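Local structure of putative nucleoprotein (Infectious salmon anemia virus, 4EWC) at residues N146-I151 with C260-I264. The protein encapsidates the negative-strand viral RNA, shielding it from nucleases and forming the ribonucleoprotein that serves as template for transcription and replication. Residues are numbered along the deposited sequence; the frame is centred on the assembly and turned at random.
Sequences NLSLFI and CMALI
Both segments are regular alpha-helix, cut from the interiors of helices 142-162 and 253-269; Phe150 N to Asn146 O (2.8 Å) and Ile264 N to Cys260 O (2.9 Å) are i+4 to i backbone hydrogen bonds. The segment axes cross almost perpendicularly, at -87°, and pass 10.4 Å apart at their closest. Leu147 and Cys260 bring the backbones closest, CA to CA 5.6 Å; Cys260 CB points toward the other helix, whereas Leu147 starts sideways and its end approaches. Cys260, chi1 m, wedges between Leu147 and Phe150: its SG lies 3.8 Å from Leu147 CA and 3.5 Å from Phe150 CB, while its CB sits over the Phe150 ring face in a CH-pi contact, 3.7 Å from the centroid. This is orthogonal helix packing in the buried interior of the nucleoprotein, its side-chain contacts apolar, joining two helices far apart in sequence. Phe150, chi1 t, also carries its CZ to 4.0 Å from Met261 CG; this selenomethionine places SE obliquely 5.3 Å from the ring centroid, a Met-aromatic contact. Leu147 (tp) puts CD1 3.9 Å from Ile264 CG1 and CD2 4.2 Å from Leu263 CD1. Ile264 (mt) extends CD1 to 3.9 Å from Ile151 CG1.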
ATOM      1  N   ASN A 146     -19.361 -26.017  16.375  1.00 48.55           N
ATOM      2  CA  ASN A 146     -18.590 -27.249  16.510  1.00 49.09           C
ATOM      3  C   ASN A 146     -17.117 -26.979  16.722  1.00 46.53           C
ATOM      4  O   ASN A 146     -16.467 -27.620  17.546  1.00 43.29           O
ATOM      5  CB  ASN A 146     -18.794 -28.149  15.289  1.00 47.66           C
ATOM      6  CG  ASN A 146     -20.168 -28.781  15.269  1.00 50.95           C
ATOM      7  OD1 ASN A 146     -20.869 -28.792  16.286  1.00 49.86           O
ATOM      8  ND2 ASN A 146     -20.559 -29.316  14.123  1.00 48.74           N
ATOM      9  N   LEU A 147     -16.607 -26.012  15.969  1.00 45.53           N
ATOM     10  CA  LEU A 147     -15.224 -25.608  16.091  1.00 44.69           C
ATOM     11  C   LEU A 147     -14.965 -24.985  17.462  1.00 47.00           C
ATOM     12  O   LEU A 147     -13.953 -25.290  18.074  1.00 46.66           O
ATOM     13  CB  LEU A 147     -14.807 -24.670  14.949  1.00 45.69           C
ATOM     14  CG  LEU A 147     -13.365 -24.136  15.039  1.00 48.93           C
ATOM     15  CD1 LEU A 147     -12.326 -25.242  14.895  1.00 40.10           C
ATOM     16  CD2 LEU A 147     -13.143 -23.042  14.013  1.00 46.29           C
ATOM     17  N   SER A 148     -15.870 -24.141  17.958  1.00 48.64           N
ATOM     18  CA  SER A 148     -15.696 -23.576  19.303  1.00 47.14           C
ATOM     19  C   SER A 148     -15.791 -24.634  20.386  1.00 46.84           C
ATOM     20  O   SER A 148     -15.105 -24.550  21.412  1.00 49.90           O
ATOM     21  CB  SER A 148     -16.700 -22.462  19.599  1.00 49.38           C
ATOM     22  OG  SER A 148     -16.409 -21.303  18.850  1.00 49.56           O
ATOM     23  N   LEU A 149     -16.655 -25.617  20.171  1.00 47.96           N
ATOM     24  CA  LEU A 149     -16.806 -26.699  21.133  1.00 50.23           C
ATOM     25  C   LEU A 149     -15.521 -27.514  21.157  1.00 49.89           C
ATOM     26  O   LEU A 149     -14.942 -27.764  22.223  1.00 49.21           O
ATOM     27  CB  LEU A 149     -17.997 -27.584  20.768  1.00 43.40           C
ATOM     28  CG  LEU A 149     -18.238 -28.740  21.727  1.00 49.05           C
ATOM     29  CD1 LEU A 149     -18.249 -28.192  23.141  1.00 53.74           C
ATOM     30  CD2 LEU A 149     -19.529 -29.471  21.438  1.00 47.07           C
ATOM     31  N   PHE A 150     -15.089 -27.913  19.965  1.00 48.03           N
ATOM     32  CA  PHE A 150     -13.834 -28.617  19.769  1.00 46.45           C
ATOM     33  C   PHE A 150     -12.695 -27.914  20.481  1.00 46.80           C
ATOM     34  O   PHE A 150     -11.970 -28.540  21.250  1.00 49.24           O
ATOM     35  CB  PHE A 150     -13.520 -28.753  18.273  1.00 48.07           C
ATOM     36  CG  PHE A 150     -12.258 -29.523  17.979  1.00 46.83           C
ATOM     37  CD1 PHE A 150     -11.010 -28.930  18.112  1.00 45.26           C
ATOM     38  CD2 PHE A 150     -12.325 -30.833  17.554  1.00 47.37           C
ATOM     39  CE1 PHE A 150      -9.864 -29.645  17.853  1.00 43.90           C
ATOM     40  CE2 PHE A 150     -11.191 -31.553  17.286  1.00 42.70           C
ATOM     41  CZ  PHE A 150      -9.959 -30.963  17.435  1.00 45.01           C
ATOM     42  N   ILE A 151     -12.522 -26.622  20.214  1.00 44.33           N
ATOM     43  CA  ILE A 151     -11.424 -25.880  20.823  1.00 47.14           C
ATOM     44  C   ILE A 151     -11.566 -25.832  22.348  1.00 44.07           C
ATOM     45  O   ILE A 151     -10.644 -26.178  23.073  1.00 44.28           O
ATOM     46  CB  ILE A 151     -11.268 -24.466  20.234  1.00 47.11           C
ATOM     47  CG1 ILE A 151     -10.776 -24.556  18.789  1.00 40.69           C
ATOM     48  CG2 ILE A 151     -10.270 -23.665  21.062  1.00 42.79           C
ATOM     49  CD1 ILE A 151     -10.976 -23.279  17.984  1.00 39.06           C
ATOM     50  N   CYS A 260     -12.475 -29.749  12.040  1.00 43.96           N
ATOM     51  CA  CYS A 260     -11.856 -28.781  12.935  1.00 43.58           C
ATOM     52  C   CYS A 260     -10.332 -28.728  12.803  1.00 44.22           C
ATOM     53  O   CYS A 260      -9.719 -27.650  12.775  1.00 42.19           O
ATOM     54  CB  CYS A 260     -12.232 -29.110  14.394  1.00 46.51           C
ATOM     55  SG  CYS A 260     -14.019 -28.954  14.779  1.00 53.92           S
HETATM   56  N   MSE A 261      -9.716 -29.898  12.716  1.00 44.66           N
HETATM   57  CA  MSE A 261      -8.269 -29.952  12.544  1.00 45.88           C
HETATM   58  C   MSE A 261      -7.853 -29.354  11.182  1.00 43.86           C
HETATM   59  O   MSE A 261      -6.859 -28.672  11.085  1.00 40.72           O
HETATM   60  CB  MSE A 261      -7.755 -31.377  12.760  1.00 43.26           C
HETATM   61  CG  MSE A 261      -7.796 -31.802  14.220  1.00 41.69           C
HETATM   62 SE   MSE A 261      -6.432 -30.779  15.250  0.79 45.13          SE
HETATM   63  CE  MSE A 261      -4.864 -31.501  14.402  1.00 48.24           C
ATOM     64  N   ALA A 262      -8.660 -29.562  10.155  1.00 41.76           N
ATOM     65  CA  ALA A 262      -8.420 -28.907   8.884  1.00 45.78           C
ATOM     66  C   ALA A 262      -8.484 -27.380   8.997  1.00 44.51           C
ATOM     67  O   ALA A 262      -7.665 -26.675   8.409  1.00 46.26           O
ATOM     68  CB  ALA A 262      -9.395 -29.409   7.813  1.00 43.83           C
ATOM     69  N   LEU A 263      -9.440 -26.870   9.764  1.00 43.29           N
ATOM     70  CA  LEU A 263      -9.618 -25.427   9.891  1.00 43.30           C
ATOM     71  C   LEU A 263      -8.477 -24.807  10.676  1.00 42.43           C
ATOM     72  O   LEU A 263      -7.960 -23.733  10.321  1.00 39.50           O
ATOM     73  CB  LEU A 263     -10.963 -25.103  10.549  1.00 44.46           C
ATOM     74  CG  LEU A 263     -12.171 -25.450   9.674  1.00 46.58           C
ATOM     75  CD1 LEU A 263     -13.485 -25.297  10.440  1.00 41.73           C
ATOM     76  CD2 LEU A 263     -12.165 -24.555   8.447  1.00 44.98           C
ATOM     77  N   ILE A 264      -8.094 -25.501  11.743  1.00 41.72           N
ATOM     78  CA  ILE A 264      -6.990 -25.075  12.605  1.00 45.31           C
ATOM     79  C   ILE A 264      -5.608 -25.278  11.950  1.00 44.00           C
ATOM     80  O   ILE A 264      -4.729 -24.410  12.019  1.00 40.40           O
ATOM     81  CB  ILE A 264      -7.074 -25.797  13.973  1.00 43.48           C
ATOM     82  CG1 ILE A 264      -8.449 -25.539  14.589  1.00 42.43           C
ATOM     83  CG2 ILE A 264      -5.986 -25.341  14.926  1.00 37.71           C
ATOM     84  CD1 ILE A 264      -8.692 -26.263  15.916  1.00 38.69           C
TER